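Local structure of sphingomyelinase C (Streptomyces griseocarneus, 7CNE) at residues V249-G254 against A259-T264; F132-L137 against R143-G148; V48-E53 against M190-L195. The protein adopts the two-sheet beta sandwich of the DNase I-like endonuclease/exonuclease/phosphatase family, to which this sphingomyelinase C belongs. All blocks are in the same frame, centred on the assembly; numbering follows the deposited sequence.

Contact 1 of 3, residues V249-G254 against A259-T264; sequences VLHRNG and AGWRNT
Where the chain leaves one sheet of the beta sandwich and enters the other, Val249 of strand 247-251 is gripped by Asn263 and Trp261 of strand 261-265. The two strands run nearly antiparallel, at 164°, but their axes stay 7.7 Å apart, too far for backbone pairing, and side chains bridge the gap instead. The amide of Asn263 clasps both polar backbone atoms of Val249. Val249 N donates to Asn263 OD1 at 2.9 Å, from above the plane of the Asn263 side-chain carbonyl, while Asn263 ND2 returns a bond to Val249 O at 2.9 Å. ND2 also donates to Arg262 O, 3.1 Å away, and with three bonds on it the amide is fixed against rotation. A second donor reaches the same Val249 carbonyl: Trp261 NE1 lies 2.9 Å from Val249 O, which sits in the indole plane, so one buried oxygen accepts from two side chains. With its CG anti to the backbone N (chi1 -175°), Trp261 reaches across the gap and turns its indole N-H to Val249 O. One indole face meets His251, whose ring stands on it in a T-shaped stack with the planes at 79°. His251 NE2 is the leading atom, 3.2 Å above the indole plane, over its centre, and CD2 follows beside it. At the benzo end, Val249 CG1 rests 3.9 Å from Trp261 CZ2. Met190 of strand 188-192 and Ala295 of strand 293-297 also pack on the indole, and Asp217 accepts a hydrogen bond from Trp261 N. Here a short loop links strands of the two facing sheets, side-chain bonds replace a ladder between them, and the two layers form the beta sandwich of the DNase I-like fold.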
ATOM      1  N   VAL A 249      -1.110  -7.087   5.424  1.00 16.10           N
ATOM      2  CA  VAL A 249      -2.512  -7.325   5.068  1.00 15.90           C
ATOM      3  C   VAL A 249      -3.140  -8.019   6.265  1.00 18.19           C
ATOM      4  O   VAL A 249      -2.833  -9.185   6.537  1.00 16.81           O
ATOM      5  CB  VAL A 249      -2.679  -8.178   3.804  1.00 18.06           C
ATOM      6  CG1 VAL A 249      -4.182  -8.314   3.423  1.00 15.74           C
ATOM      7  CG2 VAL A 249      -1.850  -7.624   2.642  1.00 17.02           C
ATOM      8  N   LEU A 250      -4.016  -7.318   6.981  1.00 15.45           N
ATOM      9  CA  LEU A 250      -4.527  -7.802   8.261  1.00 16.85           C
ATOM     10  C   LEU A 250      -6.047  -7.726   8.295  1.00 19.42           C
ATOM     11  O   LEU A 250      -6.639  -6.719   7.892  1.00 22.10           O
ATOM     12  CB  LEU A 250      -3.941  -6.997   9.435  1.00 13.20           C
ATOM     13  CG  LEU A 250      -2.419  -7.079   9.607  1.00 15.89           C
ATOM     14  CD1 LEU A 250      -1.898  -6.073  10.663  1.00 17.82           C
ATOM     15  CD2 LEU A 250      -1.994  -8.503   9.955  1.00 16.92           C
ATOM     16  N   HIS A 251      -6.668  -8.790   8.798  1.00 16.84           N
ATOM     17  CA  HIS A 251      -8.111  -8.847   8.962  1.00 16.85           C
ATOM     18  C   HIS A 251      -8.561  -8.023  10.167  1.00 20.89           C
ATOM     19  O   HIS A 251      -7.778  -7.692  11.064  1.00 19.10           O
ATOM     20  CB  HIS A 251      -8.571 -10.294   9.115  1.00 17.73           C
ATOM     21  CG  HIS A 251      -8.491 -11.071   7.845  1.00 15.50           C
ATOM     22  ND1 HIS A 251      -9.525 -11.111   6.935  1.00 18.36           N
ATOM     23  CD2 HIS A 251      -7.488 -11.808   7.311  1.00 15.93           C
ATOM     24  CE1 HIS A 251      -9.170 -11.857   5.904  1.00 17.99           C
ATOM     25  NE2 HIS A 251      -7.939 -12.290   6.105  1.00 18.77           N
ATOM     26  N   ARG A 252      -9.851  -7.702  10.173  1.00 18.35           N
ATOM     27  CA  ARG A 252     -10.477  -6.911  11.228  1.00 21.11           C
ATOM     28  C   ARG A 252     -11.035  -7.817  12.318  1.00 23.21           C
ATOM     29  O   ARG A 252     -11.664  -8.840  12.027  1.00 22.87           O
ATOM     30  CB  ARG A 252     -11.606  -6.066  10.631  1.00 20.37           C
ATOM     31  CG  ARG A 252     -12.300  -5.137  11.600  1.00 24.11           C
ATOM     32  CD  ARG A 252     -13.026  -4.045  10.816  1.00 25.49           C
ATOM     33  NE  ARG A 252     -13.835  -3.177  11.660  1.00 28.49           N
ATOM     34  CZ  ARG A 252     -13.395  -2.074  12.258  1.00 24.28           C
ATOM     35  NH1 ARG A 252     -12.133  -1.685  12.118  1.00 21.97           N
ATOM     36  NH2 ARG A 252     -14.229  -1.358  13.002  1.00 24.28           N
ATOM     37  N   ASN A 253     -10.816  -7.434  13.578  1.00 19.47           N
ATOM     38  CA  ASN A 253     -11.366  -8.215  14.681  1.00 24.93           C
ATOM     39  C   ASN A 253     -12.883  -8.325  14.569  1.00 25.34           C
ATOM     40  O   ASN A 253     -13.566  -7.380  14.169  1.00 23.21           O
ATOM     41  CB  ASN A 253     -10.990  -7.592  16.025  1.00 20.70           C
ATOM     42  CG  ASN A 253      -9.536  -7.825  16.384  1.00 23.12           C
ATOM     43  OD1 ASN A 253      -8.986  -8.898  16.117  1.00 23.23           O
ATOM     44  ND2 ASN A 253      -8.904  -6.822  17.001  1.00 23.46           N
ATOM     45  N   GLY A 254     -13.408  -9.496  14.922  1.00 27.26           N
ATOM     46  CA  GLY A 254     -14.838  -9.718  14.912  1.00 25.78           C
ATOM     47  C   GLY A 254     -15.431 -10.074  13.565  1.00 29.45           C
ATOM     48  O   GLY A 254     -16.651 -10.242  13.474  1.00 31.04           O
ATOM     49  N   ALA A 259      -8.556 -19.306   8.483  1.00 25.45           N
ATOM     50  CA  ALA A 259      -7.598 -19.738   9.484  1.00 27.93           C
ATOM     51  C   ALA A 259      -6.198 -19.782   8.881  1.00 23.93           C
ATOM     52  O   ALA A 259      -6.016 -19.948   7.669  1.00 24.09           O
ATOM     53  CB  ALA A 259      -7.983 -21.111  10.043  1.00 31.46           C
ATOM     54  N   GLY A 260      -5.200 -19.623   9.743  1.00 22.09           N
ATOM     55  CA  GLY A 260      -3.828 -19.699   9.278  1.00 25.05           C
ATOM     56  C   GLY A 260      -3.475 -18.597   8.305  1.00 26.31           C
ATOM     57  O   GLY A 260      -2.767 -18.840   7.319  1.00 24.33           O
ATOM     58  N   TRP A 261      -3.955 -17.383   8.564  1.00 22.88           N
ATOM     59  CA  TRP A 261      -3.668 -16.250   7.698  1.00 19.50           C
ATOM     60  C   TRP A 261      -2.205 -15.852   7.819  1.00 19.26           C
ATOM     61  O   TRP A 261      -1.689 -15.666   8.927  1.00 20.83           O
ATOM     62  CB  TRP A 261      -4.572 -15.080   8.069  1.00 17.45           C
ATOM     63  CG  TRP A 261      -4.443 -13.902   7.173  1.00 18.77           C
ATOM     64  CD1 TRP A 261      -3.831 -12.712   7.458  1.00 19.45           C
ATOM     65  CD2 TRP A 261      -4.964 -13.783   5.846  1.00 20.23           C
ATOM     66  NE1 TRP A 261      -3.930 -11.861   6.374  1.00 18.87           N
ATOM     67  CE2 TRP A 261      -4.624 -12.495   5.376  1.00 17.54           C
ATOM     68  CE3 TRP A 261      -5.677 -14.648   5.002  1.00 18.23           C
ATOM     69  CZ2 TRP A 261      -4.979 -12.050   4.111  1.00 20.00           C
ATOM     70  CZ3 TRP A 261      -6.029 -14.208   3.749  1.00 18.88           C
ATOM     71  CH2 TRP A 261      -5.676 -12.920   3.307  1.00 20.54           C
ATOM     72  N   ARG A 262      -1.540 -15.697   6.679  1.00 19.14           N
ATOM     73  CA  ARG A 262      -0.115 -15.407   6.631  1.00 20.56           C
ATOM     74  C   ARG A 262       0.149 -14.108   5.866  1.00 21.28           C
ATOM     75  O   ARG A 262      -0.576 -13.764   4.929  1.00 20.92           O
ATOM     76  CB  ARG A 262       0.637 -16.587   5.973  1.00 20.78           C
ATOM     77  CG  ARG A 262       2.135 -16.369   5.740  1.00 24.33           C
ATOM     78  CD  ARG A 262       2.818 -17.683   5.324  1.00 26.50           C
ATOM     79  NE  ARG A 262       2.892 -18.617   6.449  1.00 32.85           N
ATOM     80  CZ  ARG A 262       3.623 -19.727   6.466  1.00 34.30           C
ATOM     81  NH1 ARG A 262       4.337 -20.083   5.400  1.00 28.30           N
ATOM     82  NH2 ARG A 262       3.627 -20.493   7.549  1.00 35.05           N
ATOM     83  N   ASN A 263       1.180 -13.375   6.290  1.00 17.61           N
ATOM     84  CA  ASN A 263       1.834 -12.347   5.473  1.00 18.36           C
ATOM     85  C   ASN A 263       3.241 -12.849   5.169  1.00 16.31           C
ATOM     86  O   ASN A 263       4.014 -13.104   6.101  1.00 19.34           O
ATOM     87  CB  ASN A 263       1.939 -10.993   6.197  1.00 16.26           C
ATOM     88  CG  ASN A 263       0.609 -10.237   6.319  1.00 18.54           C
ATOM     89  OD1 ASN A 263       0.605  -9.071   6.733  1.00 18.52           O
ATOM     90  ND2 ASN A 263      -0.508 -10.884   5.990  1.00 15.80           N
ATOM     91  N   THR A 264       3.588 -12.978   3.893  1.00 16.66           N
ATOM     92  CA  THR A 264       4.931 -13.401   3.497  1.00 19.45           C
ATOM     93  C   THR A 264       5.658 -12.248   2.813  1.00 20.72           C
ATOM     94  O   THR A 264       5.177 -11.713   1.807  1.00 20.01           O
ATOM     95  CB  THR A 264       4.879 -14.619   2.574  1.00 21.59           C
ATOM     96  OG1 THR A 264       4.178 -15.673   3.237  1.00 20.88           O
ATOM     97  CG2 THR A 264       6.288 -15.093   2.245  1.00 21.22           C
TER

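Contact 2 of 3, residues F132-L137 against R143-G148; sequences FAYVVL and RVHVVG
Phe132 sets its CB and ring against Val147 CG1, with CD2 3.6 Å from that methyl. Its CG sits between the backbone N and the carbonyl carbon (chi1 57°), which keeps the ring beside Val147. On the same face the Tyr134 ring meets Val147 CG2 at its edge, then carries its hydroxyl along the sheet to His145. Tyr134 OH and His145 ND1 are 2.6 Å apart, a short hydrogen bond that either could donate, and the rings meet rim to rim with planes 28° apart. Val136 packs on the imidazole: CG1 lies over one face, offset toward the rim, and CG2 approaches ND1 to 3.6 Å. Glu187 takes the other nitrogen, NE2, so the ring is held at both ends and is probably polarised by that carboxylate. On the reverse face Val135 CG2 packs 3.6 Å from Val146 CB, and Leu137 CD1 touches Val146 CG2 at 4.2 Å. Between the two faces runs a regular antiparallel ladder whose hydrogen-bonded pairs are Ala133-Gly148, Val135-Val146 and Leu137-Val144; Leu137 N to Val144 O is 2.7 Å. This beta hairpin lies between strands 110-117 and 188-192. Helix 162-180 covers the aromatic face, Phe177 meeting both Phe132 and Tyr134 edge-to-face, while on the other face Leu137 and Gly148 meet Val48 and Val50 of the second sheet.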
ATOM      1  N   PHE A 132      -7.027   6.652   2.051  1.00 15.08           N
ATOM      2  CA  PHE A 132      -7.261   5.237   1.816  1.00 16.15           C
ATOM      3  C   PHE A 132      -8.393   5.041   0.818  1.00 18.10           C
ATOM      4  O   PHE A 132      -9.255   5.908   0.634  1.00 16.74           O
ATOM      5  CB  PHE A 132      -7.540   4.457   3.126  1.00 17.15           C
ATOM      6  CG  PHE A 132      -8.710   4.960   3.945  1.00 16.18           C
ATOM      7  CD1 PHE A 132      -8.532   5.940   4.915  1.00 17.25           C
ATOM      8  CD2 PHE A 132      -9.969   4.401   3.799  1.00 18.40           C
ATOM      9  CE1 PHE A 132      -9.594   6.375   5.689  1.00 17.11           C
ATOM     10  CE2 PHE A 132     -11.041   4.838   4.588  1.00 18.99           C
ATOM     11  CZ  PHE A 132     -10.841   5.824   5.531  1.00 18.08           C
ATOM     12  N   ALA A 133      -8.339   3.903   0.135  1.00 14.79           N
ATOM     13  CA  ALA A 133      -9.405   3.453  -0.740  1.00 17.39           C
ATOM     14  C   ALA A 133     -10.181   2.356  -0.031  1.00 17.54           C
ATOM     15  O   ALA A 133      -9.591   1.501   0.629  1.00 17.26           O
ATOM     16  CB  ALA A 133      -8.849   2.920  -2.063  1.00 16.40           C
ATOM     17  N   TYR A 134     -11.503   2.381  -0.179  1.00 16.90           N
ATOM     18  CA  TYR A 134     -12.382   1.352   0.366  1.00 18.91           C
ATOM     19  C   TYR A 134     -13.083   0.671  -0.793  1.00 18.33           C
ATOM     20  O   TYR A 134     -13.783   1.336  -1.560  1.00 19.62           O
ATOM     21  CB  TYR A 134     -13.416   1.955   1.313  1.00 15.28           C
ATOM     22  CG  TYR A 134     -14.500   1.003   1.762  1.00 18.14           C
ATOM     23  CD1 TYR A 134     -14.210  -0.047   2.628  1.00 17.56           C
ATOM     24  CD2 TYR A 134     -15.824   1.181   1.363  1.00 19.98           C
ATOM     25  CE1 TYR A 134     -15.191  -0.905   3.070  1.00 16.74           C
ATOM     26  CE2 TYR A 134     -16.821   0.308   1.791  1.00 21.38           C
ATOM     27  CZ  TYR A 134     -16.494  -0.727   2.645  1.00 21.92           C
ATOM     28  OH  TYR A 134     -17.467  -1.588   3.098  1.00 22.54           O
ATOM     29  N   VAL A 135     -12.909  -0.644  -0.925  1.00 16.25           N
ATOM     30  CA  VAL A 135     -13.571  -1.387  -1.989  1.00 19.48           C
ATOM     31  C   VAL A 135     -14.357  -2.540  -1.390  1.00 19.25           C
ATOM     32  O   VAL A 135     -13.917  -3.180  -0.428  1.00 19.55           O
ATOM     33  CB  VAL A 135     -12.589  -1.902  -3.067  1.00 20.65           C
ATOM     34  CG1 VAL A 135     -11.826  -0.751  -3.646  1.00 20.25           C
ATOM     35  CG2 VAL A 135     -11.648  -2.959  -2.515  1.00 20.03           C
ATOM     36  N   VAL A 136     -15.540  -2.775  -1.950  1.00 20.68           N
ATOM     37  CA  VAL A 136     -16.349  -3.952  -1.665  1.00 19.98           C
ATOM     38  C   VAL A 136     -16.282  -4.826  -2.902  1.00 20.32           C
ATOM     39  O   VAL A 136     -16.670  -4.389  -3.990  1.00 19.18           O
ATOM     40  CB  VAL A 136     -17.806  -3.593  -1.337  1.00 21.55           C
ATOM     41  CG1 VAL A 136     -18.608  -4.875  -1.078  1.00 21.34           C
ATOM     42  CG2 VAL A 136     -17.875  -2.661  -0.139  1.00 20.50           C
ATOM     43  N   LEU A 137     -15.767  -6.041  -2.746  1.00 18.46           N
ATOM     44  CA  LEU A 137     -15.666  -6.990  -3.844  1.00 20.71           C
ATOM     45  C   LEU A 137     -16.740  -8.060  -3.731  1.00 21.74           C
ATOM     46  O   LEU A 137     -17.119  -8.467  -2.631  1.00 20.77           O
ATOM     47  CB  LEU A 137     -14.293  -7.657  -3.858  1.00 20.12           C
ATOM     48  CG  LEU A 137     -13.109  -6.693  -3.706  1.00 20.74           C
ATOM     49  CD1 LEU A 137     -11.828  -7.481  -3.541  1.00 17.53           C
ATOM     50  CD2 LEU A 137     -13.016  -5.728  -4.899  1.00 19.41           C
ATOM     51  N   ARG A 143     -19.475 -10.920  -0.131  1.00 24.05           N
ATOM     52  CA  ARG A 143     -18.736  -9.676  -0.242  1.00 22.67           C
ATOM     53  C   ARG A 143     -17.474  -9.739   0.598  1.00 22.77           C
ATOM     54  O   ARG A 143     -17.457 -10.353   1.669  1.00 23.30           O
ATOM     55  CB  ARG A 143     -19.592  -8.485   0.193  1.00 22.68           C
ATOM     56  CG  ARG A 143     -20.764  -8.221  -0.724  1.00 28.63           C
ATOM     57  CD  ARG A 143     -21.700  -7.200  -0.106  1.00 31.05           C
ATOM     58  NE  ARG A 143     -22.633  -6.667  -1.090  1.00 41.05           N
ATOM     59  CZ  ARG A 143     -23.387  -5.590  -0.891  1.00 44.40           C
ATOM     60  NH1 ARG A 143     -23.305  -4.933   0.260  1.00 42.91           N
ATOM     61  NH2 ARG A 143     -24.217  -5.171  -1.839  1.00 38.99           N
ATOM     62  N   VAL A 144     -16.420  -9.102   0.097  1.00 18.51           N
ATOM     63  CA  VAL A 144     -15.153  -8.955   0.805  1.00 16.79           C
ATOM     64  C   VAL A 144     -14.785  -7.477   0.768  1.00 20.10           C
ATOM     65  O   VAL A 144     -14.851  -6.846  -0.294  1.00 19.14           O
ATOM     66  CB  VAL A 144     -14.046  -9.815   0.165  1.00 19.71           C
ATOM     67  CG1 VAL A 144     -12.693  -9.494   0.775  1.00 18.59           C
ATOM     68  CG2 VAL A 144     -14.381 -11.304   0.317  1.00 22.22           C
ATOM     69  N   HIS A 145     -14.410  -6.924   1.918  1.00 18.67           N
ATOM     70  CA  HIS A 145     -14.110  -5.505   2.045  1.00 16.92           C
ATOM     71  C   HIS A 145     -12.607  -5.326   2.185  1.00 16.38           C
ATOM     72  O   HIS A 145     -11.965  -6.023   2.981  1.00 17.87           O
ATOM     73  CB  HIS A 145     -14.839  -4.891   3.249  1.00 15.66           C
ATOM     74  CG  HIS A 145     -16.310  -5.162   3.258  1.00 18.76           C
ATOM     75  ND1 HIS A 145     -17.249  -4.177   3.038  1.00 19.02           N
ATOM     76  CD2 HIS A 145     -17.002  -6.315   3.428  1.00 21.33           C
ATOM     77  CE1 HIS A 145     -18.457  -4.707   3.081  1.00 19.32           C
ATOM     78  NE2 HIS A 145     -18.335  -6.004   3.313  1.00 24.55           N
ATOM     79  N   VAL A 146     -12.047  -4.392   1.418  1.00 16.17           N
ATOM     80  CA  VAL A 146     -10.617  -4.113   1.457  1.00 13.96           C
ATOM     81  C   VAL A 146     -10.425  -2.618   1.625  1.00 15.87           C
ATOM     82  O   VAL A 146     -11.037  -1.831   0.898  1.00 16.29           O
ATOM     83  CB  VAL A 146      -9.896  -4.606   0.186  1.00 16.99           C
ATOM     84  CG1 VAL A 146      -8.406  -4.270   0.259  1.00 14.86           C
ATOM     85  CG2 VAL A 146     -10.085  -6.096   0.011  1.00 16.03           C
ATOM     86  N   VAL A 147      -9.585  -2.230   2.583  1.00 16.35           N
ATOM     87  CA  VAL A 147      -9.061  -0.869   2.676  1.00 15.52           C
ATOM     88  C   VAL A 147      -7.600  -0.923   2.257  1.00 14.55           C
ATOM     89  O   VAL A 147      -6.813  -1.687   2.827  1.00 15.79           O
ATOM     90  CB  VAL A 147      -9.199  -0.283   4.091  1.00 13.69           C
ATOM     91  CG1 VAL A 147      -8.556   1.129   4.158  1.00 12.63           C
ATOM     92  CG2 VAL A 147     -10.668  -0.249   4.529  1.00 14.93           C
ATOM     93  N   GLY A 148      -7.233  -0.125   1.266  1.00 14.94           N
ATOM     94  CA  GLY A 148      -5.853  -0.025   0.813  1.00 13.68           C
ATOM     95  C   GLY A 148      -5.332   1.350   1.182  1.00 13.78           C
ATOM     96  O   GLY A 148      -6.035   2.346   1.010  1.00 14.26           O
TER

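Contact 3 of 3, residues V48-E53 against M190-L195; sequences VVVLQE and MLAGDL
This is a sheet-to-sheet packing contact at the centre of the beta sandwich, where Val50 and Gln52 of strand 48-54 meet Ala192 of strand 188-192 and Gly193 and Asp194 after it. No hydrogen bond crosses between the two segments. In the core, Val50 CG2 touches Ala192 CB at 3.8 Å, methyl against methyl, while its other branch, CG1, lies 3.8 Å from Ala192 O. Two residues on, the Gln52 chain bends at chi2 (83°) and lays its amide group across the corner formed by Gly193 and Asp194. Gln52 CD is 3.5 Å from Asp194 N, and further back Gln52 CG packs 3.9 Å from Asp194 CB. The Gln52 amide and the Asp194 carboxylate stand nearly perpendicular, their planes 83° apart. Gly193 turns the chain here with backbone angles at which a CB would jam against the carbonyl of Ala192 and press on Leu195. Beyond that corner Asp194 carries its carboxylate toward Glu53. Asp194 OD2 and Glu53 OE2 remain 4.7 Å apart, and Asn16 ND2 donates to both, bridging the two acids. His150 and His290 also border Asp194, and a bound succinic acid lies next to its OD2. The sequence Gly193-Asp194-Leu195-Asn196 is the glycine-aspartate-x-asparagine signature of the DNase I-like family; in relatives it lies at the active-site end of the sandwich, consistent with this cluster of polar groups at the strand ends.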
ATOM      1  N   VAL A  48      -6.247  -9.790  -5.169  1.00 14.71           N
ATOM      2  CA  VAL A  48      -6.303  -8.344  -4.958  1.00 14.69           C
ATOM      3  C   VAL A  48      -4.873  -7.842  -4.894  1.00 18.14           C
ATOM      4  O   VAL A  48      -4.003  -8.507  -4.319  1.00 16.92           O
ATOM      5  CB  VAL A  48      -7.072  -7.982  -3.664  1.00 17.45           C
ATOM      6  CG1 VAL A  48      -7.142  -6.468  -3.462  1.00 13.79           C
ATOM      7  CG2 VAL A  48      -8.480  -8.599  -3.672  1.00 17.34           C
ATOM      8  N   VAL A  49      -4.625  -6.679  -5.506  1.00 17.27           N
ATOM      9  CA  VAL A  49      -3.331  -6.003  -5.455  1.00 14.51           C
ATOM     10  C   VAL A  49      -3.570  -4.584  -4.954  1.00 16.38           C
ATOM     11  O   VAL A  49      -4.424  -3.866  -5.491  1.00 17.50           O
ATOM     12  CB  VAL A  49      -2.620  -5.986  -6.828  1.00 16.76           C
ATOM     13  CG1 VAL A  49      -1.286  -5.211  -6.740  1.00 16.25           C
ATOM     14  CG2 VAL A  49      -2.375  -7.415  -7.337  1.00 18.35           C
ATOM     15  N   VAL A  50      -2.838  -4.191  -3.912  1.00 15.80           N
ATOM     16  CA  VAL A  50      -2.871  -2.831  -3.377  1.00 15.92           C
ATOM     17  C   VAL A  50      -1.485  -2.226  -3.570  1.00 16.58           C
ATOM     18  O   VAL A  50      -0.490  -2.752  -3.046  1.00 15.19           O
ATOM     19  CB  VAL A  50      -3.287  -2.796  -1.895  1.00 15.39           C
ATOM     20  CG1 VAL A  50      -3.393  -1.351  -1.411  1.00 16.94           C
ATOM     21  CG2 VAL A  50      -4.627  -3.503  -1.687  1.00 16.56           C
ATOM     22  N   LEU A  51      -1.421  -1.122  -4.309  1.00 14.68           N
ATOM     23  CA  LEU A  51      -0.174  -0.438  -4.600  1.00 15.74           C
ATOM     24  C   LEU A  51      -0.094   0.875  -3.836  1.00 15.23           C
ATOM     25  O   LEU A  51      -1.102   1.558  -3.646  1.00 15.64           O
ATOM     26  CB  LEU A  51      -0.044  -0.148  -6.098  1.00 15.34           C
ATOM     27  CG  LEU A  51      -0.130  -1.376  -7.008  1.00 18.89           C
ATOM     28  CD1 LEU A  51      -0.019  -0.919  -8.465  1.00 14.63           C
ATOM     29  CD2 LEU A  51       0.988  -2.351  -6.653  1.00 14.39           C
ATOM     30  N   GLN A  52       1.125   1.239  -3.435  1.00 13.75           N
ATOM     31  CA  GLN A  52       1.401   2.560  -2.893  1.00 15.59           C
ATOM     32  C   GLN A  52       2.433   3.262  -3.769  1.00 16.72           C
ATOM     33  O   GLN A  52       3.117   2.630  -4.577  1.00 16.56           O
ATOM     34  CB  GLN A  52       1.919   2.496  -1.451  1.00 12.73           C
ATOM     35  CG  GLN A  52       0.998   1.773  -0.482  1.00 13.78           C
ATOM     36  CD  GLN A  52       1.189   0.266  -0.532  1.00 15.76           C
ATOM     37  OE1 GLN A  52       2.319  -0.223  -0.656  1.00 15.97           O
ATOM     38  NE2 GLN A  52       0.090  -0.476  -0.434  1.00 14.34           N
ATOM     39  N   GLU A  53       2.517   4.581  -3.583  1.00 16.48           N
ATOM     40  CA  GLU A  53       3.473   5.473  -4.252  1.00 17.70           C
ATOM     41  C   GLU A  53       3.373   5.403  -5.776  1.00 17.86           C
ATOM     42  O   GLU A  53       4.355   5.622  -6.491  1.00 17.99           O
ATOM     43  CB  GLU A  53       4.904   5.215  -3.761  1.00 16.00           C
ATOM     44  CG  GLU A  53       5.025   5.488  -2.258  1.00 16.96           C
ATOM     45  CD  GLU A  53       6.458   5.650  -1.768  1.00 23.79           C
ATOM     46  OE1 GLU A  53       7.370   5.857  -2.597  1.00 23.29           O
ATOM     47  OE2 GLU A  53       6.670   5.566  -0.539  1.00 23.07           O
ATOM     48  N   MET A 190     -10.380  -6.553   5.298  1.00 15.52           N
ATOM     49  CA  MET A 190      -8.926  -6.538   5.340  1.00 16.39           C
ATOM     50  C   MET A 190      -8.395  -5.118   5.172  1.00 17.98           C
ATOM     51  O   MET A 190      -8.935  -4.328   4.392  1.00 18.49           O
ATOM     52  CB  MET A 190      -8.329  -7.428   4.245  1.00 17.81           C
ATOM     53  CG  MET A 190      -8.495  -8.917   4.498  1.00 22.40           C
ATOM     54  SD  MET A 190      -7.877  -9.900   3.105  1.00 20.27           S
ATOM     55  CE  MET A 190      -9.306  -9.861   2.021  1.00 18.34           C
ATOM     56  N   LEU A 191      -7.328  -4.803   5.899  1.00 16.47           N
ATOM     57  CA  LEU A 191      -6.562  -3.574   5.708  1.00 15.22           C
ATOM     58  C   LEU A 191      -5.228  -3.960   5.084  1.00 18.06           C
ATOM     59  O   LEU A 191      -4.511  -4.802   5.632  1.00 16.35           O
ATOM     60  CB  LEU A 191      -6.347  -2.844   7.034  1.00 15.71           C
ATOM     61  CG  LEU A 191      -5.367  -1.657   7.004  1.00 17.84           C
ATOM     62  CD1 LEU A 191      -5.937  -0.510   6.184  1.00 15.88           C
ATOM     63  CD2 LEU A 191      -5.061  -1.194   8.405  1.00 15.22           C
ATOM     64  N   ALA A 192      -4.907  -3.369   3.935  1.00 14.46           N
ATOM     65  CA  ALA A 192      -3.696  -3.724   3.204  1.00 18.45           C
ATOM     66  C   ALA A 192      -2.941  -2.448   2.881  1.00 17.91           C
ATOM     67  O   ALA A 192      -3.535  -1.492   2.378  1.00 15.78           O
ATOM     68  CB  ALA A 192      -4.029  -4.483   1.909  1.00 16.31           C
ATOM     69  N   GLY A 193      -1.648  -2.419   3.168  1.00 17.23           N
ATOM     70  CA  GLY A 193      -0.898  -1.248   2.775  1.00 15.18           C
ATOM     71  C   GLY A 193       0.488  -1.200   3.375  1.00 16.85           C
ATOM     72  O   GLY A 193       0.910  -2.077   4.139  1.00 13.94           O
ATOM     73  N   ASP A 194       1.204  -0.158   2.959  1.00 13.20           N
ATOM     74  CA  ASP A 194       2.412   0.301   3.628  1.00 15.94           C
ATOM     75  C   ASP A 194       1.947   1.087   4.848  1.00 17.14           C
ATOM     76  O   ASP A 194       1.583   2.261   4.739  1.00 16.09           O
ATOM     77  CB  ASP A 194       3.241   1.165   2.680  1.00 14.19           C
ATOM     78  CG  ASP A 194       4.521   1.665   3.306  1.00 16.70           C
ATOM     79  OD1 ASP A 194       4.710   1.494   4.527  1.00 15.57           O
ATOM     80  OD2 ASP A 194       5.352   2.216   2.553  1.00 19.40           O
ATOM     81  N   LEU A 195       1.927   0.440   6.011  1.00 15.36           N
ATOM     82  CA  LEU A 195       1.412   1.097   7.205  1.00 17.82           C
ATOM     83  C   LEU A 195       2.486   1.847   7.979  1.00 17.89           C
ATOM     84  O   LEU A 195       2.158   2.496   8.977  1.00 16.43           O
ATOM     85  CB  LEU A 195       0.703   0.089   8.114  1.00 17.95           C
ATOM     86  CG  LEU A 195      -0.298  -0.811   7.384  1.00 17.25           C
ATOM     87  CD1 LEU A 195      -1.011  -1.728   8.357  1.00 18.03           C
ATOM     88  CD2 LEU A 195      -1.306   0.038   6.606  1.00 16.31           C
TER

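In the fold
From the N terminus, strand 48-54 supplies the first half of contact 3, which waits until residues 190-195 for its partner. Within that long excursion contact 2 opens and closes as a local hairpin. Contact 1 follows later in the chain, again between near neighbours in sequence. Contact 2 lies within one sheet, whereas contacts 1 and 3 each join that sheet to the other, the first at the edge and the third at the centre. Strand 188-192 couples all three: Val147 probably hydrogen-bonds to Met190 and Ala192 through the backbone on one flank, and Leu250 to Leu191 on the other, while Met190 packs on His251.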